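Local coordinates for protein internalin (Listeria monocytogenes serotype 4b, PDB 4FMZ) that probably takes part in bacterial adhesion to, and invasion of, host cells through a curved leucine-rich repeat domain, at residues L248-T252 / N253-D257; L292-N296 / N297-N301; R327-A330 / S331-K334. All blocks are in the same frame, centred on the assembly; numbering follows the deposited sequence.

Overall arrangement
From the N terminus the chain passes a small helical cap and then repeat after repeat before reaching contact 1, where residues 248-257 turn off the end of strand 247-249. Two strands further on, residues 292-301 make the equivalent turn after strand 291-293; this is contact 2, its centre about 12 Å from that of contact 1. Contact 3, residues 327-334, lies in the link between strands 315-317 and 337-338, about 16 Å from contact 2 between centres. Each is a local turn in one unbroken run, so the three follow in series and none nests or crosses. The first two tie strand ends to the ascending loops, the third packs beside helix 304-308 near the C-terminal end of the solenoid.

Contact 1: residues L248-T252 / N253-D257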
loop_
_atom_site.group_PDB
_atom_site.type_symbol
_atom_site.label_atom_id
_atom_site.label_comp_id
_atom_site.label_asym_id
_atom_site.label_seq_id
_atom_site.Cartn_x
_atom_site.Cartn_y
_atom_site.Cartn_z
ATOM N N LEU A 248 13.702 8.235 3.037
ATOM C CA LEU A 248 13.915 8.223 1.597
ATOM C C LEU A 248 14.664 6.960 1.169
ATOM O O LEU A 248 15.810 6.776 1.554
ATOM C CB LEU A 248 14.669 9.511 1.140
ATOM C CG LEU A 248 15.117 9.606 -0.339
ATOM C CD1 LEU A 248 13.925 9.479 -1.295
ATOM C CD2 LEU A 248 15.822 10.936 -0.611
ATOM N N GLU A 249 13.998 6.113 0.366
ATOM C CA GLU A 249 14.562 4.872 -0.185
ATOM C C GLU A 249 14.568 4.986 -1.684
ATOM O O GLU A 249 13.497 5.081 -2.291
ATOM C CB GLU A 249 13.761 3.626 0.244
ATOM C CG GLU A 249 13.787 3.303 1.724
ATOM C CD GLU A 249 12.924 2.127 2.148
ATOM O OE1 GLU A 249 12.275 1.492 1.284
ATOM O OE2 GLU A 249 12.901 1.841 3.366
ATOM N N ILE A 250 15.746 5.039 -2.277
ATOM C CA ILE A 250 15.872 5.195 -3.717
ATOM C C ILE A 250 17.109 4.397 -4.191
ATOM O O ILE A 250 17.818 4.791 -5.118
ATOM C CB ILE A 250 15.873 6.721 -4.070
ATOM C CG1 ILE A 250 15.586 7.001 -5.559
ATOM C CG2 ILE A 250 17.044 7.515 -3.469
ATOM C CD1 ILE A 250 14.957 8.352 -5.880
ATOM N N GLY A 251 17.301 3.236 -3.570
ATOM C CA GLY A 251 18.374 2.322 -3.928
ATOM C C GLY A 251 18.082 1.652 -5.258
ATOM O O GLY A 251 16.946 1.709 -5.748
ATOM N N THR A 252 19.104 1.050 -5.880
ATOM C CA THR A 252 18.981 0.326 -7.158
ATOM C C THR A 252 18.375 1.254 -8.278
ATOM O O THR A 252 17.381 0.930 -8.949
ATOM C CB THR A 252 18.209 -1.000 -6.963
ATOM O OG1 THR A 252 18.630 -1.598 -5.731
ATOM C CG2 THR A 252 18.447 -1.985 -8.093
ATOM N N ASN A 253 18.993 2.415 -8.450
ATOM C CA ASN A 253 18.613 3.366 -9.493
ATOM C C ASN A 253 19.878 3.726 -10.295
ATOM O O ASN A 253 20.835 2.952 -10.268
ATOM C CB ASN A 253 17.913 4.589 -8.884
ATOM C CG ASN A 253 16.445 4.357 -8.693
ATOM O OD1 ASN A 253 15.692 4.305 -9.652
ATOM N ND2 ASN A 253 16.006 4.193 -7.455
ATOM N N GLN A 254 19.882 4.869 -11.009
ATOM C CA GLN A 254 21.033 5.301 -11.807
ATOM C C GLN A 254 21.498 6.691 -11.344
ATOM O O GLN A 254 21.864 7.528 -12.154
ATOM C CB GLN A 254 20.670 5.287 -13.307
ATOM C CG GLN A 254 20.512 3.882 -13.898
ATOM C CD GLN A 254 19.804 3.874 -15.233
ATOM O OE1 GLN A 254 20.152 4.608 -16.165
ATOM N NE2 GLN A 254 18.817 3.002 -15.369
ATOM N N ILE A 255 21.484 6.929 -10.031
ATOM C CA ILE A 255 21.864 8.209 -9.428
ATOM C C ILE A 255 23.383 8.309 -9.280
ATOM O O ILE A 255 24.005 7.379 -8.762
ATOM C CB ILE A 255 21.150 8.342 -8.048
ATOM C CG1 ILE A 255 19.610 8.336 -8.209
ATOM C CG2 ILE A 255 21.637 9.562 -7.233
ATOM C CD1 ILE A 255 18.892 7.782 -6.989
ATOM N N SER A 256 23.968 9.444 -9.687
ATOM C CA SER A 256 25.407 9.672 -9.509
ATOM C C SER A 256 25.652 10.934 -8.691
ATOM O O SER A 256 26.781 11.188 -8.278
ATOM C CB SER A 256 26.137 9.754 -10.851
ATOM O OG SER A 256 25.601 10.752 -11.697
ATOM N N ASP A 257 24.588 11.707 -8.434
ATOM C CA ASP A 257 24.658 12.978 -7.726
ATOM C C ASP A 257 23.525 13.069 -6.697
ATOM O O ASP A 257 22.352 12.929 -7.053
ATOM C CB ASP A 257 24.573 14.131 -8.768
ATOM C CG ASP A 257 24.687 15.558 -8.264
ATOM O OD1 ASP A 257 24.531 15.775 -7.050
ATOM O OD2 ASP A 257 24.878 16.465 -9.100
#
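The carboxamide of Asn253 is sandwiched between Ile250 and Thr252. Over one face comes CG1 of Ile250, which stands above the nitrogen end, 3.4 Å from ND2 of Asn253. Against the opposite face lies the carbonyl of Thr252, whose O is 3.6 Å from CG of Asn253, almost directly beneath it. The edges are polar. ND2 of Asn253 donates to Ile250 O at 3.0 Å, a nearly straight bond of 167° that stays close to the amide plane of the asparagine. On the acceptor side the approach is quite different, since the donor stands 71° out of the carbonyl plane of Ile250. The same oxygen also accepts from ND2 of Asn275, so two asparagine amides grip one buried carbonyl.

The spacing Leu248, Ile250, Asn253, Ile255 follows the leucine-rich repeat pattern LxLxxNxL, in which the asparagine occupies the turn after the strand. Asn253 also reaches the preceding repeat, through ND2 to Ile228 O and through OD1 to the backbone N of Ile233. Both ends of its amide are therefore engaged, which fixes its rotation.

Beside the amide, Ile250 meets Ile255. The two side chains cross at about a right angle, with CD1 of Ile255 set 3.7 Å from CG1 of Ile250 and touching CG2 as well. Having CG1 trans to the backbone N (chi1 -163°) is what places this branch of Ile250 over both the amide and the methyl of Ile255. Behind it, Ile250 packs on Ile228, Leu236 and Val272 in the repeat core.

Contact 2: residues L292-N296 / N297-N301; sequences LFLNN and NQLGN. With EDO (1,2-ethanediol), chain H.
Asn297 folds back onto Leu294 because its CG sits beside the backbone N (chi1 -86°), while a chi2 of -69° turns the amide nitrogen toward the strand end. ND2 of Asn297 thereby reaches Leu294 O at 3.1 Å, with the hydrogen aimed almost straight at an oxygen that it meets from above the carbonyl plane. Asn321 ND2 donates to that oxygen too. The amide of Asn297 is further held by Val272 O at its nitrogen and by the backbone N of Ile277 at OD1.

On the apolar side, CD1 of Leu299 rests against the flank of Leu294, at 3.9 Å from CB and 4.0 Å from CD1 of Leu294, the two leucines lying roughly perpendicular. Asn295 instead turns outward: its ND2 bonds Asn296 OD1 at 3.1 Å, in plane and on a lone pair, and O1 of an ethanediol at 3.0 Å. That molecule, probably from the crystallisation liquor, also bonds Asn271 and Ser274, while Asn296 ND2 goes to Gln320. The buried asparagine that joins neighbouring turns through backbone groups is a hallmark of the leucine-rich repeat solenoid.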
loop_
_atom_site.group_PDB
_atom_site.type_symbol
_atom_site.label_atom_id
_atom_site.label_comp_id
_atom_site.label_asym_id
_atom_site.label_seq_id
_atom_site.Cartn_x
_atom_site.Cartn_y
_atom_site.Cartn_z
ATOM N N LEU A 292 21.725 4.971 7.197
ATOM C CA LEU A 292 22.325 5.398 5.941
ATOM C C LEU A 292 22.832 4.203 5.177
ATOM O O LEU A 292 23.676 3.459 5.678
ATOM C CB LEU A 292 23.460 6.405 6.229
ATOM C CG LEU A 292 24.296 6.953 5.066
ATOM C CD1 LEU A 292 23.432 7.710 4.050
ATOM C CD2 LEU A 292 25.345 7.882 5.589
ATOM N N PHE A 293 22.309 4.008 3.959
ATOM C CA PHE A 293 22.709 2.883 3.108
ATOM C C PHE A 293 23.427 3.428 1.872
ATOM O O PHE A 293 22.806 4.040 0.994
ATOM C CB PHE A 293 21.497 2.016 2.736
ATOM C CG PHE A 293 20.784 1.438 3.943
ATOM C CD1 PHE A 293 19.762 2.138 4.570
ATOM C CD2 PHE A 293 21.170 0.218 4.479
ATOM C CE1 PHE A 293 19.129 1.621 5.705
ATOM C CE2 PHE A 293 20.537 -0.299 5.619
ATOM C CZ PHE A 293 19.515 0.398 6.216
ATOM N N LEU A 294 24.755 3.234 1.840
ATOM C CA LEU A 294 25.635 3.717 0.781
ATOM C C LEU A 294 26.432 2.588 0.117
ATOM O O LEU A 294 27.345 2.869 -0.653
ATOM C CB LEU A 294 26.597 4.785 1.339
ATOM C CG LEU A 294 26.042 6.216 1.416
ATOM C CD1 LEU A 294 26.910 7.075 2.307
ATOM C CD2 LEU A 294 25.951 6.852 0.040
ATOM N N ASN A 295 26.083 1.321 0.400
ATOM C CA ASN A 295 26.717 0.130 -0.184
ATOM C C ASN A 295 26.568 0.153 -1.709
ATOM O O ASN A 295 25.604 0.729 -2.209
ATOM C CB ASN A 295 26.060 -1.152 0.383
ATOM C CG ASN A 295 24.558 -1.153 0.206
ATOM O OD1 ASN A 295 23.829 -0.421 0.892
ATOM N ND2 ASN A 295 24.085 -1.856 -0.816
ATOM N N ASN A 296 27.505 -0.487 -2.438
ATOM C CA ASN A 296 27.461 -0.612 -3.905
ATOM C C ASN A 296 27.357 0.751 -4.615
ATOM O O ASN A 296 26.465 1.004 -5.428
ATOM C CB ASN A 296 26.326 -1.559 -4.322
ATOM C CG ASN A 296 26.560 -2.940 -3.779
ATOM O OD1 ASN A 296 26.092 -3.281 -2.701
ATOM N ND2 ASN A 296 27.400 -3.718 -4.438
ATOM N N ASN A 297 28.291 1.624 -4.269
ATOM C CA ASN A 297 28.430 2.947 -4.864
ATOM C C ASN A 297 29.886 3.084 -5.280
ATOM O O ASN A 297 30.549 2.060 -5.428
ATOM C CB ASN A 297 27.941 4.041 -3.899
ATOM C CG ASN A 297 26.464 4.251 -4.030
ATOM O OD1 ASN A 297 26.001 4.751 -5.053
ATOM N ND2 ASN A 297 25.685 3.816 -3.035
ATOM N N GLN A 298 30.391 4.303 -5.460
ATOM C CA GLN A 298 31.762 4.506 -5.913
ATOM C C GLN A 298 32.540 5.391 -4.917
ATOM O O GLN A 298 33.355 6.228 -5.319
ATOM C CB GLN A 298 31.749 5.105 -7.337
ATOM C CG GLN A 298 31.086 4.162 -8.358
ATOM C CD GLN A 298 31.062 4.669 -9.773
ATOM O OE1 GLN A 298 31.970 5.371 -10.227
ATOM N NE2 GLN A 298 30.074 4.225 -10.532
ATOM N N LEU A 299 32.330 5.149 -3.614
ATOM C CA LEU A 299 32.987 5.909 -2.543
ATOM C C LEU A 299 34.385 5.380 -2.227
ATOM O O LEU A 299 34.659 4.198 -2.420
ATOM C CB LEU A 299 32.141 5.912 -1.260
ATOM C CG LEU A 299 30.700 6.438 -1.367
ATOM C CD1 LEU A 299 29.952 6.158 -0.090
ATOM C CD2 LEU A 299 30.660 7.947 -1.695
ATOM N N GLY A 300 35.222 6.253 -1.690
ATOM C CA GLY A 300 36.589 5.933 -1.305
ATOM C C GLY A 300 36.939 6.438 0.076
ATOM O O GLY A 300 36.082 6.947 0.793
ATOM N N ASN A 301 38.215 6.345 0.433
ATOM C CA ASN A 301 38.728 6.738 1.749
ATOM C C ASN A 301 38.476 8.206 2.091
ATOM O O ASN A 301 38.204 8.502 3.250
ATOM C CB ASN A 301 40.215 6.423 1.832
ATOM C CG ASN A 301 40.479 4.935 1.748
ATOM O OD1 ASN A 301 39.593 4.101 1.990
ATOM N ND2 ASN A 301 41.705 4.566 1.413
HETATM C C1 EDO H . 20.179 -1.885 -2.690
HETATM O O1 EDO H . 21.571 -1.889 -2.400
HETATM C C2 EDO H . 19.502 -0.716 -1.941
HETATM O O2 EDO H . 19.992 -0.705 -0.615
#

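Contact 3: residues R327-A330 / S331-K334; sequences RPLA and SLSK
A short 3-10 segment on the convex side of the solenoid brings Leu329 up to Leu332, itself the centre of an inverse gamma turn. The backbone N of Leu332 donates to Leu329 O at 3.0 Å, a fairly straight bond of 164° whose donor stands 54° out of the carbonyl plane. Two residues earlier, Ala330 N binds Arg327 O in the same i to i-3 pattern. Next the chain bends sharply at Leu332, and a weak bond from Ser333 N to Ser331 O spans the gamma turn at 2.9 Å.

The two leucines follow the backbone bond inward. CB of Leu332 sits 3.4 Å from Leu329 O, so that the carbonyl is flanked by aliphatic carbon as well as by the N-H. Further along, CD1 of Leu332 meets CD2 of Leu329 at 4.0 Å, a methyl-to-methyl touch between side chains set at a slant to each other. In both residues CG lies beside the backbone N (chi1 -52° and -55°), and with the two residues three apart along the turn, this shared setting lets their branches meet on the buried side.

Leucine-rich repeats of the internalin family place such short 3-10 helices opposite the strands, and here the leucines pack against helix 304-308: both touch Ile307, and Leu329 also meets Met304, Leu318 and Phe340. Ser331 turns its hydroxyl back between its own N and carbonyl carbon, bringing OG to 3.3 Å from Pro328 O, while its hydrogen bond runs to Gly308 O at the neighbouring helix. On the exposed side, Arg327 makes a salt bridge to Asp325 through NH2.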
loop_
_atom_site.group_PDB
_atom_site.type_symbol
_atom_site.label_atom_id
_atom_site.label_comp_id
_atom_site.label_asym_id
_atom_site.label_seq_id
_atom_site.Cartn_x
_atom_site.Cartn_y
_atom_site.Cartn_z
ATOM N N ARG A 327 39.025 4.214 9.535
ATOM C CA ARG A 327 39.380 4.884 10.797
ATOM C C ARG A 327 38.539 6.165 11.055
ATOM O O ARG A 327 38.105 6.298 12.196
ATOM C CB ARG A 327 40.866 5.184 10.908
ATOM C CG ARG A 327 41.681 3.936 11.261
ATOM C CD ARG A 327 43.174 4.189 11.234
ATOM N NE ARG A 327 43.673 4.458 9.881
ATOM C CZ ARG A 327 44.943 4.722 9.599
ATOM N NH1 ARG A 327 45.851 4.750 10.565
ATOM N NH2 ARG A 327 45.315 4.962 8.347
ATOM N N PRO A 328 38.174 7.036 10.064
ATOM C CA PRO A 328 37.303 8.192 10.389
ATOM C C PRO A 328 35.901 7.805 10.919
ATOM O O PRO A 328 35.224 8.665 11.493
ATOM C CB PRO A 328 37.196 8.942 9.052
ATOM C CG PRO A 328 38.407 8.542 8.293
ATOM C CD PRO A 328 38.588 7.088 8.647
ATOM N N LEU A 329 35.481 6.522 10.772
ATOM C CA LEU A 329 34.167 6.041 11.248
ATOM C C LEU A 329 34.195 5.590 12.710
ATOM O O LEU A 329 33.154 5.190 13.237
ATOM C CB LEU A 329 33.640 4.878 10.387
ATOM C CG LEU A 329 33.586 5.058 8.880
ATOM C CD1 LEU A 329 33.144 3.779 8.201
ATOM C CD2 LEU A 329 32.660 6.201 8.498
ATOM N N ALA A 330 35.370 5.646 13.367
ATOM C CA ALA A 330 35.531 5.230 14.771
ATOM C C ALA A 330 34.621 6.042 15.717
ATOM O O ALA A 330 34.229 5.537 16.774
ATOM C CB ALA A 330 36.984 5.369 15.194
ATOM N N SER A 331 34.266 7.277 15.322
ATOM C CA SER A 331 33.394 8.172 16.094
ATOM C C SER A 331 31.921 7.741 16.080
ATOM O O SER A 331 31.139 8.257 16.869
ATOM C CB SER A 331 33.505 9.595 15.569
ATOM O OG SER A 331 33.437 9.613 14.151
ATOM N N LEU A 332 31.526 6.815 15.202
ATOM C CA LEU A 332 30.128 6.392 15.138
ATOM C C LEU A 332 29.836 5.406 16.288
ATOM O O LEU A 332 29.965 4.187 16.150
ATOM C CB LEU A 332 29.804 5.833 13.749
ATOM C CG LEU A 332 30.117 6.784 12.581
ATOM C CD1 LEU A 332 29.813 6.144 11.273
ATOM C CD2 LEU A 332 29.361 8.108 12.714
ATOM N N SER A 333 29.495 5.995 17.449
ATOM C CA SER A 333 29.267 5.351 18.743
ATOM C C SER A 333 27.862 4.751 18.946
ATOM O O SER A 333 27.662 4.004 19.910
ATOM C CB SER A 333 29.535 6.350 19.862
ATOM O OG SER A 333 28.710 7.501 19.752
ATOM N N LYS A 334 26.905 5.046 18.067
ATOM C CA LYS A 334 25.558 4.487 18.226
ATOM C C LYS A 334 25.327 3.251 17.282
ATOM O O LYS A 334 24.233 2.693 17.282
ATOM C CB LYS A 334 24.501 5.597 18.002
#